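Local atomic coordinates of multi-copper Oxidase CueO (Ochrobactrum, PDB entry 6EVG), a protein that oxidises lignin model compounds and lignosulfonate as a bacterial laccase-like multicopper oxidase, probably passing the electrons through copper to dioxygen. Residues A[155-160]-A[221-226]; A[274-279]-A[301-306]. All coordinates share one frame; numbering follows the deposited sequence.

Contact 1. Residues A[155-160]-A[221-226]; sequences GKDAER and RLRILN
Asp157 and Arg221 form the salt bridge at the heart of a buried ionic network, which ties the loop after strand 148-153 to strand 219-226 of the next cupredoxin-like β-sandwich. The guanidinium of Arg221 comes end-on and gives both terminal nitrogens to one oxygen: Asp157 OD2 lies 2.8 Å from Arg221 NH1, with an N-H...O angle of 153°, and the bond from Arg221 NH2 is more bent. OD2 sits in the guanidinium plane, yet both donors reach it from above the same face of the carboxylate. Arg221 can span the gap because its chain is fully extended, with CG anti to the backbone N (chi1 -180°). NH1 also bonds Pro163 O, and NH2 pairs with Glu271. The second oxygen, Asp157 OD1, accepts from Arg160 NH1 at 2.9 Å; Asp154 and Asp319 take further nitrogens of Arg160. Were Asp157 an alanine, Arg221 and Arg160 would probably lose the anion they share, and the link from loop to strand would be weakened. Arg223, paired at NE with Asp170, lays NH2 over a face of the Arg221 guanidinium and reaches Asp157 through a water, which donates to Asp157 OD2 at 2.7 Å and accepts from Arg223 NH2 at 2.9 Å.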
ATOM      1  N   GLY A 155      11.447  -7.785 -17.077  1.00 11.46           N
ATOM      2  CA  GLY A 155      12.059  -7.285 -18.273  1.00 13.19           C
ATOM      3  C   GLY A 155      11.174  -7.321 -19.517  1.00 13.92           C
ATOM      4  O   GLY A 155      11.653  -6.980 -20.581  1.00 17.11           O
ATOM      5  N   LYS A 156       9.917  -7.716 -19.387  1.00 12.27           N
ATOM      6  CA  LYS A 156       9.035  -7.937 -20.562  1.00 13.20           C
ATOM      7  C   LYS A 156       8.006  -6.802 -20.787  1.00 11.99           C
ATOM      8  O   LYS A 156       7.069  -6.948 -21.595  1.00 12.95           O
ATOM      9  CB  LYS A 156       8.345  -9.292 -20.447  1.00 14.88           C
ATOM     10  CG  LYS A 156       9.288 -10.506 -20.462  1.00 18.55           C
ATOM     11  CD  LYS A 156       8.377 -11.747 -20.322  1.00 26.92           C
ATOM     12  CE  LYS A 156       8.999 -13.100 -20.294  1.00 35.12           C
ATOM     13  NZ  LYS A 156       7.846 -14.072 -20.318  1.00 39.08           N
ATOM     14  N   ASP A 157       8.157  -5.655 -20.106  1.00 10.82           N
ATOM     15  CA  ASP A 157       7.155  -4.600 -20.267  1.00 10.50           C
ATOM     16  C   ASP A 157       7.062  -4.060 -21.684  1.00 10.99           C
ATOM     17  O   ASP A 157       5.970  -3.696 -22.133  1.00 11.81           O
ATOM     18  CB  ASP A 157       7.299  -3.500 -19.258  1.00 10.80           C
ATOM     19  CG  ASP A 157       6.876  -3.925 -17.855  1.00 11.29           C
ATOM     20  OD1 ASP A 157       6.486  -5.070 -17.601  1.00 11.93           O
ATOM     21  OD2 ASP A 157       6.929  -3.033 -16.941  1.00 12.59           O
ATOM     22  N   ALA A 158       8.185  -3.979 -22.364  1.00 12.65           N
ATOM     23  CA  ALA A 158       8.149  -3.512 -23.777  1.00 14.42           C
ATOM     24  C   ALA A 158       7.308  -4.456 -24.628  1.00 15.16           C
ATOM     25  O   ALA A 158       6.504  -3.969 -25.457  1.00 16.76           O
ATOM     26  CB  ALA A 158       9.545  -3.351 -24.350  1.00 18.40           C
ATOM     27  N   GLU A 159       7.470  -5.756 -24.433  1.00 15.02           N
ATOM     28  CA  GLU A 159       6.685  -6.741 -25.169  1.00 15.68           C
ATOM     29  C   GLU A 159       5.189  -6.640 -24.812  1.00 14.80           C
ATOM     30  O   GLU A 159       4.338  -6.905 -25.654  1.00 16.78           O
ATOM     31  CB  GLU A 159       7.187  -8.162 -24.885  1.00 19.23           C
ATOM     32  CG  GLU A 159       6.492  -9.224 -25.705  1.00 27.88           C
ATOM     33  CD  GLU A 159       6.926 -10.637 -25.362  1.00 36.18           C
ATOM     34  OE1 GLU A 159       7.999 -10.820 -24.729  1.00 46.19           O
ATOM     35  OE2 GLU A 159       6.184 -11.568 -25.745  1.00 49.81           O
ATOM     36  N   ARG A 160       4.885  -6.225 -23.585  1.00 12.10           N
ATOM     37  CA  ARG A 160       3.506  -6.006 -23.167  1.00 13.06           C
ATOM     38  C   ARG A 160       2.893  -4.730 -23.772  1.00 11.96           C
ATOM     39  O   ARG A 160       1.704  -4.501 -23.631  1.00 15.23           O
ATOM     40  CB  ARG A 160       3.412  -5.919 -21.629  1.00 11.26           C
ATOM     41  CG  ARG A 160       3.754  -7.232 -20.902  1.00 11.57           C
ATOM     42  CD  ARG A 160       3.679  -7.051 -19.399  1.00 11.73           C
ATOM     43  NE  ARG A 160       3.928  -8.335 -18.746  1.00 12.84           N
ATOM     44  CZ  ARG A 160       5.067  -8.710 -18.204  1.00 12.43           C
ATOM     45  NH1 ARG A 160       6.068  -7.881 -18.034  1.00 11.96           N
ATOM     46  NH2 ARG A 160       5.181  -9.970 -17.800  1.00 13.72           N
ATOM     47  N   ARG A 221       2.149   5.650 -17.894  1.00  7.62           N
ATOM     48  CA  ARG A 221       1.857   4.709 -16.807  1.00  7.36           C
ATOM     49  C   ARG A 221       2.020   5.415 -15.475  1.00  7.70           C
ATOM     50  O   ARG A 221       3.098   5.978 -15.207  1.00  8.81           O
ATOM     51  CB  ARG A 221       2.811   3.545 -16.942  1.00  8.08           C
ATOM     52  CG  ARG A 221       2.741   2.427 -15.967  1.00  8.86           C
ATOM     53  CD  ARG A 221       3.880   1.404 -16.382  1.00 10.53           C
ATOM     54  NE  ARG A 221       3.795   0.156 -15.675  1.00 10.05           N
ATOM     55  CZ  ARG A 221       4.631  -0.843 -15.986  1.00  9.67           C
ATOM     56  NH1 ARG A 221       5.527  -0.667 -16.981  1.00  9.80           N
ATOM     57  NH2 ARG A 221       4.550  -1.974 -15.319  1.00 10.67           N
ATOM     58  N   LEU A 222       0.968   5.368 -14.659  1.00  7.02           N
ATOM     59  CA  LEU A 222       1.005   5.919 -13.295  1.00  7.45           C
ATOM     60  C   LEU A 222       0.879   4.735 -12.363  1.00  6.92           C
ATOM     61  O   LEU A 222      -0.063   3.947 -12.424  1.00  8.28           O
ATOM     62  CB  LEU A 222      -0.177   6.886 -13.079  1.00  7.90           C
ATOM     63  CG  LEU A 222      -0.276   8.044 -14.095  1.00  9.01           C
ATOM     64  CD1 LEU A 222      -1.560   8.845 -13.864  1.00 10.44           C
ATOM     65  CD2 LEU A 222       0.932   8.952 -14.017  1.00  9.36           C
ATOM     66  N   ARG A 223       1.866   4.608 -11.454  1.00  7.01           N
ATOM     67  CA  ARG A 223       1.901   3.529 -10.476  1.00  7.09           C
ATOM     68  C   ARG A 223       1.449   4.158  -9.163  1.00  6.93           C
ATOM     69  O   ARG A 223       2.194   4.913  -8.527  1.00  7.53           O
ATOM     70  CB  ARG A 223       3.267   2.908 -10.381  1.00  7.67           C
ATOM     71  CG  ARG A 223       3.787   2.359 -11.703  1.00  8.98           C
ATOM     72  CD  ARG A 223       4.903   1.400 -11.518  1.00 10.94           C
ATOM     73  NE  ARG A 223       5.650   1.110 -12.712  1.00 11.60           N
ATOM     74  CZ  ARG A 223       6.227  -0.064 -12.982  1.00  9.99           C
ATOM     75  NH1 ARG A 223       5.882  -1.158 -12.299  1.00 11.01           N
ATOM     76  NH2 ARG A 223       7.128  -0.106 -13.909  1.00 11.41           N
ATOM     77  N   ILE A 224       0.178   3.907  -8.776  1.00  6.74           N
ATOM     78  CA  ILE A 224      -0.486   4.648  -7.710  1.00  7.00           C
ATOM     79  C   ILE A 224      -0.539   3.764  -6.443  1.00  6.86           C
ATOM     80  O   ILE A 224      -1.011   2.650  -6.477  1.00  8.04           O
ATOM     81  CB  ILE A 224      -1.902   5.062  -8.103  1.00  8.27           C
ATOM     82  CG1 ILE A 224      -1.883   5.840  -9.464  1.00  9.37           C
ATOM     83  CG2 ILE A 224      -2.501   5.931  -6.994  1.00  9.95           C
ATOM     84  CD1 ILE A 224      -3.275   6.221  -9.973  1.00 11.80           C
ATOM     85  N   LEU A 225      -0.031   4.345  -5.355  1.00  6.73           N
ATOM     86  CA  LEU A 225      -0.088   3.738  -4.016  1.00  6.91           C
ATOM     87  C   LEU A 225      -0.871   4.704  -3.095  1.00  6.75           C
ATOM     88  O   LEU A 225      -0.597   5.906  -3.071  1.00  7.04           O
ATOM     89  CB  LEU A 225       1.331   3.580  -3.455  1.00  6.81           C
ATOM     90  CG  LEU A 225       1.413   3.281  -1.944  1.00  6.93           C
ATOM     91  CD1 LEU A 225       0.868   1.926  -1.547  1.00  7.23           C
ATOM     92  CD2 LEU A 225       2.872   3.396  -1.514  1.00  7.77           C
ATOM     93  N   ASN A 226      -1.810   4.146  -2.294  1.00  7.00           N
ATOM     94  CA  ASN A 226      -2.352   4.911  -1.172  1.00  7.12           C
ATOM     95  C   ASN A 226      -1.491   4.625   0.058  1.00  7.13           C
ATOM     96  O   ASN A 226      -1.511   3.514   0.584  1.00  7.44           O
ATOM     97  CB  ASN A 226      -3.815   4.531  -0.932  1.00  7.43           C
ATOM     98  CG  ASN A 226      -4.380   5.270   0.244  1.00  7.48           C
ATOM     99  OD1 ASN A 226      -3.689   5.835   1.064  1.00  8.38           O
ATOM    100  ND2 ASN A 226      -5.739   5.283   0.321  1.00  8.11           N
TER
HETATM  101  O   HOH W   1       8.081  -2.768 -14.542  1.00 12.72           O

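Contact 2. Residues A[274-279]-A[301-306]; sequences VDFSKG and FVVDAA
Phe276 and Phe301 make the aromatic part of this contact, where the end of strand 269-275 and its following turn meet strand 295-303, a strand of the other sheet of the same β-sandwich. The rings are inclined at 41° with centroids 5.2 Å apart, and the two side chains cross at about a right angle. Phe276 CZ stands over one face of the Phe301 ring, toward its rim, while Phe276 CE1 packs 3.6 Å from Phe301 CB.

The aliphatic part belongs to Val303. With CG2 anti to its own carbonyl carbon, this methyl is turned to the type I turn of Phe276 to Gly279, lying 3.6 Å from Gly279 O and 4.2 Å from Phe276 CB.

One water is the polar link: it donates to Gly279 O and accepts from Val303 N at 2.9 Å. Inside 274-279, Gly279 N closes the turn on Phe276 O; overlapping its start, Asp275 OD1 accepts from Ser277 N, an Asx turn, and from Ser277 OG, both from one face of the carboxylate.

The direct contacts are therefore van der Waals in kind, with the Val303 methyl against a carbonyl oxygen, and Gly279 O and Val303 N are joined only through a water.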
ATOM      1  N   VAL A 274      -2.828   6.325 -18.861  1.00  8.78           N
ATOM      2  CA  VAL A 274      -3.598   7.506 -19.207  1.00  8.80           C
ATOM      3  C   VAL A 274      -3.034   8.047 -20.515  1.00  9.87           C
ATOM      4  O   VAL A 274      -1.841   8.161 -20.676  1.00 10.81           O
ATOM      5  CB  VAL A 274      -3.551   8.574 -18.085  1.00  9.91           C
ATOM      6  CG1 VAL A 274      -4.279   9.852 -18.515  1.00 11.99           C
ATOM      7  CG2 VAL A 274      -4.110   8.027 -16.796  1.00 11.00           C
ATOM      8  N   ASP A 275      -3.934   8.367 -21.460  1.00 10.23           N
ATOM      9  CA  ASP A 275      -3.526   8.908 -22.758  1.00 10.12           C
ATOM     10  C   ASP A 275      -3.479  10.412 -22.693  1.00 10.51           C
ATOM     11  O   ASP A 275      -4.514  11.062 -22.566  1.00 12.32           O
ATOM     12  CB  ASP A 275      -4.494   8.427 -23.843  1.00 11.79           C
ATOM     13  CG  ASP A 275      -3.993   8.729 -25.252  1.00 14.47           C
ATOM     14  OD1 ASP A 275      -2.991   9.388 -25.425  1.00 16.43           O
ATOM     15  OD2 ASP A 275      -4.657   8.193 -26.162  1.00 21.45           O
ATOM     16  N   PHE A 276      -2.272  10.985 -22.832  1.00 11.16           N
ATOM     17  CA  PHE A 276      -2.051  12.438 -22.845  1.00 12.40           C
ATOM     18  C   PHE A 276      -1.863  12.985 -24.258  1.00 13.69           C
ATOM     19  O   PHE A 276      -1.483  14.145 -24.435  1.00 16.53           O
ATOM     20  CB  PHE A 276      -0.908  12.809 -21.893  1.00 13.12           C
ATOM     21  CG  PHE A 276      -1.243  12.625 -20.431  1.00 12.88           C
ATOM     22  CD1 PHE A 276      -1.985  13.562 -19.725  1.00 14.70           C
ATOM     23  CD2 PHE A 276      -0.776  11.550 -19.747  1.00 12.41           C
ATOM     24  CE1 PHE A 276      -2.233  13.374 -18.357  1.00 14.39           C
ATOM     25  CE2 PHE A 276      -1.004  11.394 -18.383  1.00 13.17           C
ATOM     26  CZ  PHE A 276      -1.760  12.263 -17.701  1.00 14.05           C
ATOM     27  N   SER A 277      -2.173  12.164 -25.257  1.00 14.27           N
ATOM     28  CA  SER A 277      -1.835  12.527 -26.617  1.00 18.87           C
ATOM     29  C   SER A 277      -2.558  13.700 -27.164  1.00 23.03           C
ATOM     30  O   SER A 277      -2.042  14.372 -28.091  1.00 29.54           O
ATOM     31  CB  SER A 277      -1.975  11.373 -27.602  1.00 20.39           C
ATOM     32  OG  SER A 277      -3.301  10.970 -27.760  1.00 25.13           O
ATOM     33  N   LYS A 278      -3.697  14.036 -26.583  1.00 22.20           N
ATOM     34  CA  LYS A 278      -4.413  15.189 -27.136  1.00 27.87           C
ATOM     35  C   LYS A 278      -3.761  16.513 -26.644  1.00 27.54           C
ATOM     36  O   LYS A 278      -4.154  17.575 -27.126  1.00 29.53           O
ATOM     37  CB  LYS A 278      -5.935  15.036 -26.901  1.00 29.95           C
ATOM     38  CG  LYS A 278      -6.546  13.941 -27.746  1.00 32.57           C
ATOM     39  CD  LYS A 278      -7.703  14.401 -28.628  1.00 39.05           C
ATOM     40  CE  LYS A 278      -7.954  13.425 -29.782  1.00 43.20           C
ATOM     41  NZ  LYS A 278      -8.362  12.064 -29.337  1.00 48.22           N
ATOM     42  N   GLY A 279      -2.746  16.424 -25.730  1.00 26.52           N
ATOM     43  CA  GLY A 279      -2.043  17.613 -25.291  1.00 29.54           C
ATOM     44  C   GLY A 279      -2.688  18.544 -24.261  1.00 25.10           C
ATOM     45  O   GLY A 279      -2.071  19.527 -23.859  1.00 30.96           O
ATOM     46  N   PHE A 301      -1.375  17.603 -14.254  1.00 10.12           N
ATOM     47  CA  PHE A 301      -0.535  17.107 -15.347  1.00 10.32           C
ATOM     48  C   PHE A 301      -0.580  18.145 -16.472  1.00 11.03           C
ATOM     49  O   PHE A 301      -1.661  18.574 -16.899  1.00 12.68           O
ATOM     50  CB  PHE A 301      -1.088  15.792 -15.902  1.00 10.44           C
ATOM     51  CG  PHE A 301      -1.006  14.668 -14.945  1.00 10.37           C
ATOM     52  CD1 PHE A 301       0.164  13.926 -14.836  1.00 11.13           C
ATOM     53  CD2 PHE A 301      -2.055  14.317 -14.142  1.00 11.03           C
ATOM     54  CE1 PHE A 301       0.249  12.870 -13.983  1.00 12.27           C
ATOM     55  CE2 PHE A 301      -1.944  13.245 -13.219  1.00 13.09           C
ATOM     56  CZ  PHE A 301      -0.790  12.530 -13.176  1.00 12.25           C
ATOM     57  N   VAL A 302       0.587  18.516 -16.973  1.00 11.61           N
ATOM     58  CA  VAL A 302       0.743  19.395 -18.111  1.00 12.83           C
ATOM     59  C   VAL A 302       1.562  18.663 -19.186  1.00 12.34           C
ATOM     60  O   VAL A 302       2.502  18.001 -18.869  1.00 14.47           O
ATOM     61  CB  VAL A 302       1.378  20.709 -17.713  1.00 14.99           C
ATOM     62  CG1 VAL A 302       0.547  21.486 -16.702  1.00 16.95           C
ATOM     63  CG2 VAL A 302       2.783  20.571 -17.280  1.00 22.01           C
ATOM     64  N   VAL A 303       1.136  18.764 -20.420  1.00 13.23           N
ATOM     65  CA  VAL A 303       1.828  18.107 -21.516  1.00 14.26           C
ATOM     66  C   VAL A 303       2.971  18.946 -22.023  1.00 15.81           C
ATOM     67  O   VAL A 303       2.770  20.108 -22.258  1.00 21.56           O
ATOM     68  CB  VAL A 303       0.876  17.769 -22.660  1.00 18.66           C
ATOM     69  CG1 VAL A 303       1.559  17.022 -23.772  1.00 24.65           C
ATOM     70  CG2 VAL A 303      -0.266  16.912 -22.108  1.00 23.06           C
ATOM     71  N   ASP A 304       4.145  18.312 -22.164  1.00 16.15           N
ATOM     72  CA  ASP A 304       5.321  19.007 -22.682  1.00 19.12           C
ATOM     73  C   ASP A 304       5.552  18.526 -24.076  1.00 21.63           C
ATOM     74  O   ASP A 304       5.958  17.368 -24.308  1.00 18.52           O
ATOM     75  CB  ASP A 304       6.563  18.732 -21.817  1.00 21.53           C
ATOM     76  CG  ASP A 304       7.828  19.435 -22.314  1.00 25.83           C
ATOM     77  OD1 ASP A 304       7.844  19.955 -23.452  1.00 30.96           O
ATOM     78  OD2 ASP A 304       8.830  19.439 -21.555  1.00 35.55           O
ATOM     79  N   ALA A 305       5.377  19.486 -24.985  1.00 24.81           N
ATOM     80  CA  ALA A 305       5.503  19.278 -26.396  1.00 26.08           C
ATOM     81  C   ALA A 305       6.911  18.919 -26.856  1.00 26.44           C
ATOM     82  O   ALA A 305       7.047  18.462 -27.983  1.00 32.21           O
ATOM     83  CB  ALA A 305       5.013  20.533 -27.150  1.00 31.95           C
ATOM     84  N   ALA A 306       7.939  19.180 -26.041  1.00 24.96           N
ATOM     85  CA  ALA A 306       9.331  18.885 -26.423  1.00 26.19           C
ATOM     86  C   ALA A 306       9.681  17.403 -26.286  1.00 26.17           C
ATOM     87  O   ALA A 306      10.726  16.954 -26.730  1.00 32.64           O
ATOM     88  CB  ALA A 306      10.266  19.675 -25.563  1.00 29.50           C
TER
HETATM   89  O   HOH W   2      -1.021  20.506 -21.110  1.00 25.50           O

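The centres of contacts 1 and 2 lie 18 Å apart, on the same side of the chain's centre, and they follow one another in sequence: 155-160 with 221-226 closes before 274-279 with 301-306 opens. They share one sheet, since strands 219-226 and 269-275 are antiparallel neighbours in it. Contact 1 fastens the linking loop to this sheet by charge; contact 2 packs it against the facing sheet, through strand 295-303. Leu222 joins the two directly, its CD1 lying 3.8 Å from Phe301 CZ and 4.0 Å from Val274 CG2. Strand 219-226 thus serves both the loop that leads into this domain, with arginines, and the core between its two sheets, with a leucine.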